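Local coordinates for cytochrome c-552/4 domain-containing protein (Ignicoccus hospitalis KIN4/I, PDB 4QO5), which binds eight c-type haems as a membrane-associated octahaem cytochrome c, and so probably carries electrons along its haem chain, at the heme c site and the 2-acetamido-2-deoxy-beta-D-glucopyranose site. Coordinates in Å, arbitrary orientation; residue numbers count along the deposited sequence, not the author numbering.

Contact 1: the heme c site. Residues 42-43, 46, 51, 54, 60-61, 77, 110, 113-114, 117, 121, 215, 218-219, 224, 226, 229-230, 289-290, 304, 306. With HEC (heme c), chain B; HEC (heme c), chain C.
This buried two-haem pocket is anchored by two CXXCH motifs, one starting at the last residue of helix 107-110 and one in the loop before helix 226-229. Cys110 and Cys113 tether the vinyl-derived carbons of HEC (chain B) through thioethers, and Cys215 and Cys218 those of HEC (chain C); sulphur is the nucleophile that suits this attachment. The porphyrins lie nearly parallel, their irons 9.2 Å apart (FE of HEC (chain B) to FE of HEC (chain C)), close enough for rapid electron exchange. The proximal histidines, His114 and His219, sit between them, and ring methyl CMA of HEC (chain C) covers the centre of the His114 imidazole face.

Met43 brings its soft thioether SD to 2.4 Å from FE of HEC (chain B), opposite His114 NE2 (175°), its chain bent at chi3 (-73°). In HEC (chain C) the second ligand is His306, with NE2 2.2 Å from FE. Methionine ligation is likely to raise the first haem's potential relative to the bis-histidine one.

Arg230 grips propionate O2D of HEC (chain C) side-on and in plane, with NE 2.5 Å from it; Ser290 OG also donates to this oxygen. Arg304 NE lies 2.8 Å from O1D, the other oxygen of that HEC (chain C) propionate, while its guanidinium face covers CBA of the neighbouring propionate. Extended Lys54 sets NZ 2.7 Å from O2D of HEC (chain B). Glu60 OE1 lies 2.6 Å from O1A of HEC (chain B), so a shared proton is likely.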
# COMPACT_ATOMS: atom_id res chain seq x y z
N LYS A 42 -22.64 -14.66 15.36
CA LYS A 42 -24.05 -15.02 15.25
C LYS A 42 -24.30 -16.40 15.85
O LYS A 42 -25.33 -16.65 16.44
CB LYS A 42 -24.47 -14.98 13.78
CG LYS A 42 -25.97 -15.06 13.54
CD LYS A 42 -26.24 -14.69 12.08
CE LYS A 42 -27.69 -14.34 11.83
NZ LYS A 42 -27.95 -14.10 10.38
N MET A 43 -23.31 -17.28 15.72
CA MET A 43 -23.45 -18.65 16.23
C MET A 43 -23.61 -18.77 17.75
O MET A 43 -24.14 -19.76 18.24
CB MET A 43 -22.27 -19.49 15.76
CG MET A 43 -22.54 -20.06 14.39
SD MET A 43 -21.25 -21.11 13.72
CE MET A 43 -19.99 -19.92 13.33
N VAL A 46 -27.74 -18.11 18.19
CA VAL A 46 -28.77 -18.77 17.40
C VAL A 46 -28.57 -20.29 17.46
O VAL A 46 -27.45 -20.78 17.29
CB VAL A 46 -28.70 -18.35 15.92
CG1 VAL A 46 -29.84 -19.01 15.10
CG2 VAL A 46 -28.75 -16.81 15.78
N ALA A 51 -32.47 -21.35 13.48
CA ALA A 51 -32.07 -20.95 12.13
C ALA A 51 -32.98 -21.60 11.09
O ALA A 51 -33.34 -20.98 10.10
CB ALA A 51 -30.63 -21.30 11.88
N LYS A 54 -36.20 -19.79 9.87
CA LYS A 54 -36.09 -18.61 9.02
C LYS A 54 -36.38 -18.96 7.56
O LYS A 54 -36.19 -20.11 7.15
CB LYS A 54 -34.69 -18.01 9.15
CG LYS A 54 -34.37 -17.50 10.55
CD LYS A 54 -32.93 -17.05 10.67
CE LYS A 54 -32.62 -16.59 12.08
NZ LYS A 54 -31.26 -15.99 12.22
N GLU A 60 -28.92 -19.25 7.24
CA GLU A 60 -27.50 -19.52 7.03
C GLU A 60 -27.05 -20.84 7.67
O GLU A 60 -25.92 -20.93 8.16
CB GLU A 60 -26.65 -18.36 7.59
CG GLU A 60 -26.83 -17.06 6.77
CD GLU A 60 -25.93 -15.94 7.26
OE1 GLU A 60 -25.92 -15.66 8.48
OE2 GLU A 60 -25.26 -15.31 6.41
N VAL A 61 -27.95 -21.81 7.71
CA VAL A 61 -27.60 -23.21 7.97
C VAL A 61 -28.09 -23.99 6.76
O VAL A 61 -28.99 -23.52 6.07
CB VAL A 61 -28.29 -23.79 9.22
CG1 VAL A 61 -27.70 -23.20 10.48
CG2 VAL A 61 -29.80 -23.56 9.15
N VAL A 77 -24.15 -22.50 19.22
CA VAL A 77 -22.92 -23.17 18.81
C VAL A 77 -21.76 -22.64 19.65
O VAL A 77 -21.13 -21.63 19.29
CB VAL A 77 -22.64 -22.92 17.34
CG1 VAL A 77 -21.51 -23.82 16.84
CG2 VAL A 77 -23.89 -23.13 16.53
N CYS A 110 -17.58 -28.33 10.40
CA CYS A 110 -18.49 -27.32 9.89
C CYS A 110 -19.65 -27.96 9.12
O CYS A 110 -20.78 -27.46 9.18
CB CYS A 110 -17.76 -26.35 8.95
SG CYS A 110 -16.25 -25.59 9.64
N CYS A 113 -23.44 -28.77 10.19
CA CYS A 113 -24.54 -27.82 10.02
C CYS A 113 -24.53 -27.04 8.71
O CYS A 113 -25.56 -26.50 8.33
CB CYS A 113 -24.56 -26.84 11.18
SG CYS A 113 -24.73 -27.78 12.65
N HIS A 114 -23.40 -27.01 8.02
CA HIS A 114 -23.26 -26.25 6.78
C HIS A 114 -22.82 -27.15 5.66
O HIS A 114 -21.81 -26.90 5.02
CB HIS A 114 -22.22 -25.14 6.94
CG HIS A 114 -22.56 -24.19 8.03
ND1 HIS A 114 -23.73 -23.47 8.05
CD2 HIS A 114 -21.89 -23.85 9.16
CE1 HIS A 114 -23.76 -22.70 9.12
NE2 HIS A 114 -22.66 -22.93 9.82
N GLU A 117 -22.19 -25.63 1.98
CA GLU A 117 -20.99 -24.82 1.86
C GLU A 117 -19.75 -25.69 1.74
O GLU A 117 -18.87 -25.44 0.91
CB GLU A 117 -20.87 -23.86 3.04
CG GLU A 117 -21.93 -22.75 3.05
CD GLU A 117 -23.34 -23.24 3.42
OE1 GLU A 117 -23.48 -24.35 3.95
OE2 GLU A 117 -24.31 -22.50 3.15
N TYR A 121 -17.16 -25.97 -1.35
CA TYR A 121 -15.76 -25.69 -1.15
C TYR A 121 -14.87 -26.84 -1.55
O TYR A 121 -13.81 -26.63 -2.16
CB TYR A 121 -15.50 -25.31 0.31
CG TYR A 121 -14.16 -24.67 0.49
CD1 TYR A 121 -13.94 -23.37 0.08
CD2 TYR A 121 -13.09 -25.37 1.05
CE1 TYR A 121 -12.72 -22.78 0.24
CE2 TYR A 121 -11.86 -24.78 1.21
CZ TYR A 121 -11.69 -23.48 0.79
OH TYR A 121 -10.47 -22.86 0.94
N CYS A 215 -11.69 -23.17 7.13
CA CYS A 215 -12.90 -22.36 7.06
C CYS A 215 -12.81 -21.04 7.81
O CYS A 215 -13.81 -20.36 7.96
CB CYS A 215 -14.10 -23.13 7.59
SG CYS A 215 -14.45 -24.62 6.66
N CYS A 218 -11.14 -15.81 5.33
CA CYS A 218 -12.27 -14.95 4.93
C CYS A 218 -13.15 -14.51 6.09
O CYS A 218 -13.34 -13.31 6.31
CB CYS A 218 -13.09 -15.63 3.81
SG CYS A 218 -11.88 -16.12 2.56
N HIS A 219 -13.69 -15.47 6.83
CA HIS A 219 -14.38 -15.13 8.07
C HIS A 219 -13.65 -15.85 9.22
O HIS A 219 -13.90 -17.03 9.50
CB HIS A 219 -15.87 -15.47 8.02
CG HIS A 219 -16.19 -16.70 7.24
ND1 HIS A 219 -15.66 -17.94 7.54
CD2 HIS A 219 -16.96 -16.88 6.14
CE1 HIS A 219 -16.10 -18.83 6.68
NE2 HIS A 219 -16.88 -18.21 5.81
N PHE A 224 -16.50 -15.32 13.26
CA PHE A 224 -17.12 -15.94 12.06
C PHE A 224 -18.11 -14.98 11.41
O PHE A 224 -19.27 -15.30 11.20
CB PHE A 224 -17.77 -17.31 12.36
CG PHE A 224 -16.79 -18.37 12.73
CD1 PHE A 224 -16.01 -18.99 11.76
CD2 PHE A 224 -16.62 -18.73 14.06
CE1 PHE A 224 -15.09 -19.97 12.12
CE2 PHE A 224 -15.69 -19.69 14.43
CZ PHE A 224 -14.93 -20.31 13.45
N ILE A 226 -19.73 -12.55 8.69
CA ILE A 226 -19.84 -12.33 7.25
C ILE A 226 -19.55 -10.88 6.88
O ILE A 226 -19.22 -10.59 5.73
CB ILE A 226 -21.18 -12.79 6.64
CG1 ILE A 226 -22.34 -11.93 7.16
CG2 ILE A 226 -21.39 -14.29 6.89
CD1 ILE A 226 -23.65 -12.19 6.41
N ALA A 229 -16.08 -11.27 6.07
CA ALA A 229 -15.93 -12.05 4.84
C ALA A 229 -16.24 -11.18 3.62
O ALA A 229 -15.68 -11.39 2.55
CB ALA A 229 -16.84 -13.28 4.86
N ARG A 230 -17.13 -10.22 3.79
CA ARG A 230 -17.49 -9.34 2.69
C ARG A 230 -16.67 -8.06 2.58
O ARG A 230 -16.98 -7.20 1.76
CB ARG A 230 -18.94 -8.96 2.83
CG ARG A 230 -19.89 -10.09 2.58
CD ARG A 230 -21.24 -9.82 3.18
NE ARG A 230 -22.24 -10.71 2.64
CZ ARG A 230 -23.52 -10.64 2.95
NH1 ARG A 230 -23.86 -9.78 3.88
NH2 ARG A 230 -24.42 -11.47 2.41
N MET A 289 -18.75 -14.26 -4.75
CA MET A 289 -19.25 -15.29 -3.84
C MET A 289 -20.67 -15.09 -3.34
O MET A 289 -21.39 -16.06 -3.10
CB MET A 289 -18.33 -15.40 -2.60
CG MET A 289 -16.91 -15.86 -2.93
SD MET A 289 -15.92 -16.26 -1.48
CE MET A 289 -16.55 -17.89 -1.06
N SER A 290 -21.08 -13.85 -3.18
CA SER A 290 -22.29 -13.55 -2.39
C SER A 290 -23.61 -13.97 -3.02
O SER A 290 -23.76 -13.95 -4.23
CB SER A 290 -22.36 -12.04 -2.12
OG SER A 290 -21.30 -11.64 -1.28
N ARG A 304 -25.33 -17.69 -4.01
CA ARG A 304 -24.09 -17.78 -3.25
C ARG A 304 -23.26 -18.98 -3.72
O ARG A 304 -23.82 -20.05 -4.05
CB ARG A 304 -24.39 -17.93 -1.76
CG ARG A 304 -23.15 -17.76 -0.87
CD ARG A 304 -23.49 -18.07 0.56
NE ARG A 304 -24.44 -17.11 1.12
CZ ARG A 304 -25.67 -17.42 1.51
NH1 ARG A 304 -26.15 -18.65 1.36
NH2 ARG A 304 -26.44 -16.47 2.04
N HIS A 306 -19.49 -21.13 -2.59
CA HIS A 306 -18.22 -21.33 -1.90
C HIS A 306 -17.23 -22.04 -2.79
O HIS A 306 -16.19 -22.51 -2.36
CB HIS A 306 -18.39 -22.08 -0.58
CG HIS A 306 -18.70 -21.17 0.57
ND1 HIS A 306 -19.96 -20.68 0.80
CD2 HIS A 306 -17.90 -20.64 1.52
CE1 HIS A 306 -19.94 -19.90 1.86
NE2 HIS A 306 -18.70 -19.87 2.32
FE HEC B . -22.00 -21.99 11.62
CHA HEC B . -23.96 -19.22 11.15
CHB HEC B . -19.58 -20.60 9.61
CHC HEC B . -19.96 -24.53 12.41
CHD HEC B . -24.55 -23.60 13.25
NA HEC B . -21.80 -20.23 10.60
C1A HEC B . -22.73 -19.22 10.54
C2A HEC B . -22.18 -18.13 9.77
C3A HEC B . -20.97 -18.52 9.34
C4A HEC B . -20.71 -19.85 9.85
CMA HEC B . -19.98 -17.73 8.46
CAA HEC B . -22.92 -16.79 9.46
CBA HEC B . -22.38 -15.73 10.43
CGA HEC B . -22.90 -14.35 10.07
O1A HEC B . -23.94 -14.21 9.37
O2A HEC B . -22.26 -13.37 10.52
NB HEC B . -20.22 -22.44 11.05
C1B HEC B . -19.30 -21.74 10.30
C2B HEC B . -18.03 -22.37 10.37
C3B HEC B . -18.17 -23.42 11.22
C4B HEC B . -19.52 -23.49 11.63
CMB HEC B . -16.80 -21.81 9.64
CAB HEC B . -17.23 -24.46 11.83
CBB HEC B . -15.82 -23.85 12.15
NC HEC B . -22.21 -23.76 12.57
C1C HEC B . -21.24 -24.67 12.85
C2C HEC B . -21.84 -25.86 13.43
C3C HEC B . -23.03 -25.43 13.92
C4C HEC B . -23.33 -24.20 13.22
CMC HEC B . -20.91 -26.89 14.12
CAC HEC B . -24.16 -26.10 14.76
CBC HEC B . -23.75 -27.17 15.80
ND HEC B . -23.90 -21.52 12.11
C1D HEC B . -24.78 -22.32 12.81
C2D HEC B . -26.01 -21.62 13.05
C3D HEC B . -25.85 -20.26 12.40
C4D HEC B . -24.52 -20.28 11.82
CMD HEC B . -27.26 -22.12 13.80
CAD HEC B . -26.92 -19.16 12.39
CBD HEC B . -27.67 -19.31 11.06
CGD HEC B . -28.85 -18.38 10.96
O1D HEC B . -29.59 -18.44 9.93
O2D HEC B . -29.06 -17.60 11.92
FE HEC C . -17.76 -19.00 4.05
CHA HEC C . -20.52 -16.92 4.31
CHB HEC C . -19.27 -21.34 5.99
CHC HEC C . -15.01 -21.08 3.71
CHD HEC C . -16.22 -16.70 2.07
NA HEC C . -19.51 -19.05 4.96
C1A HEC C . -20.55 -18.16 4.92
C2A HEC C . -21.67 -18.69 5.65
C3A HEC C . -21.32 -19.90 6.08
C4A HEC C . -19.96 -20.18 5.66
CMA HEC C . -22.20 -20.85 6.91
CAA HEC C . -23.03 -17.99 5.87
CBA HEC C . -23.82 -17.98 4.55
CGA HEC C . -24.24 -19.39 4.22
O1A HEC C . -25.17 -19.92 4.89
O2A HEC C . -23.66 -19.99 3.29
NB HEC C . -17.26 -20.79 4.76
C1B HEC C . -18.05 -21.68 5.46
C2B HEC C . -17.34 -22.94 5.55
C3B HEC C . -16.21 -22.79 4.83
C4B HEC C . -16.12 -21.47 4.39
CMB HEC C . -17.96 -24.22 6.17
CAB HEC C . -15.01 -23.62 4.31
CBB HEC C . -15.50 -25.02 3.78
NC HEC C . -16.03 -19.00 3.12
C1C HEC C . -14.96 -19.85 3.11
C2C HEC C . -13.77 -19.19 2.63
C3C HEC C . -14.28 -18.13 1.97
C4C HEC C . -15.59 -17.87 2.42
CMC HEC C . -12.53 -20.01 2.21
CAC HEC C . -13.71 -17.06 1.04
CBC HEC C . -12.76 -17.59 -0.07
ND HEC C . -18.27 -17.12 3.32
C1D HEC C . -17.48 -16.36 2.48
C2D HEC C . -18.18 -15.17 2.10
C3D HEC C . -19.51 -15.23 2.82
C4D HEC C . -19.49 -16.50 3.53
CMD HEC C . -17.67 -14.04 1.18
CAD HEC C . -20.69 -14.25 2.74
CBD HEC C . -21.54 -14.85 1.61
CGD HEC C . -22.59 -13.92 1.07
O1D HEC C . -23.66 -14.42 0.64
O2D HEC C . -22.37 -12.68 1.06
O HOH W 1 -25.29 -22.83 5.81
O HOH W 2 -21.13 -13.82 13.03
O HOH W 3 -25.72 -12.00 9.36

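Contact 2: the 2-acetamido-2-deoxy-beta-D-glucopyranose site. Residues 137, 140-141, 144, 148. With NAG (2-acetamido-2-deoxy-beta-D-glucopyranose), chain D.
The sugar lies against the side of helix 137-147, at an Asn-Ala-Ser sequence that forms an N-glycosylation sequon beginning with Asn144. It is a shallow surface platform: the protein hides about half of the N-acetylglucosamine, and the residues that touch it lie along one flank of the helix and just past its end. NAG is modelled without an oxygen on its anomeric carbon C1, as expected of a glycan joined to asparagine. The modelled separation of Asn144 ND2 and NAG C1, 2.8 Å, is nevertheless too long for a covalent bond, so the linkage is inferred.

As modelled, the amide N-H of Asn144 makes a hydrogen bond to ring oxygen O5, with ND2 2.5 Å from O5 and O5 12° out of the amide plane. In a sugar joined through ND2 to C1 this spacing would follow from the linkage itself, so it is not separate evidence of recognition. Asparagine suits the place because its short chain ends in the amide nitrogen that carries N-linked sugar. An alanine here would remove the amide nitrogen and would probably leave the sugar without its attachment point, and so without the approach of ND2 to O5.

One helical turn earlier, Arg140 runs alongside the sugar. Its CG is anti to the backbone N (chi1 176°), and a bend at chi2 carries NE to 3.4 Å from NAG C1. Arginine's long chain lets it lie along the sugar from C1 to the acetamido group, CG lying 3.6 Å from N2. The acetyl methyl C8 rests near the carbonyl of Pro137 and the methyl of Ala141, a side chain small enough for the sugar to lie close to the helix. At the other end, flexible Met148 brings CE to 3.7 Å from hydroxyl O6. The site probably serves as a glycan anchor on the protein surface, with no evident part in binding haem.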
# COMPACT_ATOMS: atom_id res chain seq x y z
N PRO A 137 4.89 -31.07 -10.26
CA PRO A 137 6.36 -31.06 -10.27
C PRO A 137 6.94 -29.75 -10.81
O PRO A 137 7.97 -29.30 -10.31
CB PRO A 137 6.73 -32.24 -11.17
CG PRO A 137 5.50 -32.53 -11.96
CD PRO A 137 4.34 -32.15 -11.09
N ARG A 140 6.16 -27.00 -8.12
CA ARG A 140 6.99 -27.26 -6.94
C ARG A 140 8.44 -26.86 -7.19
O ARG A 140 9.15 -26.44 -6.27
CB ARG A 140 6.87 -28.73 -6.54
CG ARG A 140 7.77 -29.14 -5.39
CD ARG A 140 7.48 -28.32 -4.13
NE ARG A 140 8.12 -28.90 -2.95
CZ ARG A 140 7.69 -30.00 -2.34
NH1 ARG A 140 6.61 -30.63 -2.79
NH2 ARG A 140 8.32 -30.45 -1.27
N ALA A 141 8.87 -26.98 -8.44
CA ALA A 141 10.20 -26.54 -8.82
C ALA A 141 10.33 -25.02 -8.64
O ALA A 141 11.38 -24.52 -8.23
CB ALA A 141 10.52 -26.95 -10.24
N ASN A 144 10.58 -24.38 -4.94
CA ASN A 144 11.94 -24.65 -4.56
C ASN A 144 12.98 -23.62 -4.95
O ASN A 144 13.85 -23.27 -4.15
CB ASN A 144 12.36 -25.97 -5.14
CG ASN A 144 12.10 -27.06 -4.22
OD1 ASN A 144 11.02 -27.12 -3.58
ND2 ASN A 144 13.10 -27.90 -4.04
N MET A 148 14.77 -21.84 -1.52
CA MET A 148 15.88 -22.68 -1.10
C MET A 148 17.15 -22.19 -1.76
O MET A 148 17.11 -21.62 -2.85
CB MET A 148 15.63 -24.16 -1.47
CG MET A 148 14.37 -24.74 -0.82
SD MET A 148 13.90 -26.37 -1.44
CE MET A 148 15.07 -27.42 -0.58
C1 NAG D . 11.22 -29.99 -3.83
C2 NAG D . 11.71 -30.96 -4.84
C3 NAG D . 11.76 -32.34 -4.21
C4 NAG D . 12.64 -32.29 -2.95
C5 NAG D . 12.25 -31.12 -2.03
C6 NAG D . 13.22 -30.90 -0.89
C7 NAG D . 11.21 -30.38 -7.19
C8 NAG D . 10.20 -30.49 -8.30
N2 NAG D . 10.87 -30.96 -6.03
O3 NAG D . 12.25 -33.28 -5.15
O4 NAG D . 12.49 -33.48 -2.19
O5 NAG D . 12.17 -29.89 -2.77
O6 NAG D . 14.57 -31.04 -1.31
O7 NAG D . 12.28 -29.80 -7.35

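Contact 1 and contact 2 share no residue, and the centres of their C-alpha atoms lie about 35 Å apart. They are nonetheless close in sequence: helix 115-122, which lends residues to contact 1, is followed by helix 129-134 and then by helix 137-147, which carries contact 2. One is a buried redox site and the other a surface sugar site. At this separation the sugar is unlikely to influence the haem irons directly. Both sites recur in each of the three copies of the deposited assembly, although the structure alone does not show that this trimer is the biological form.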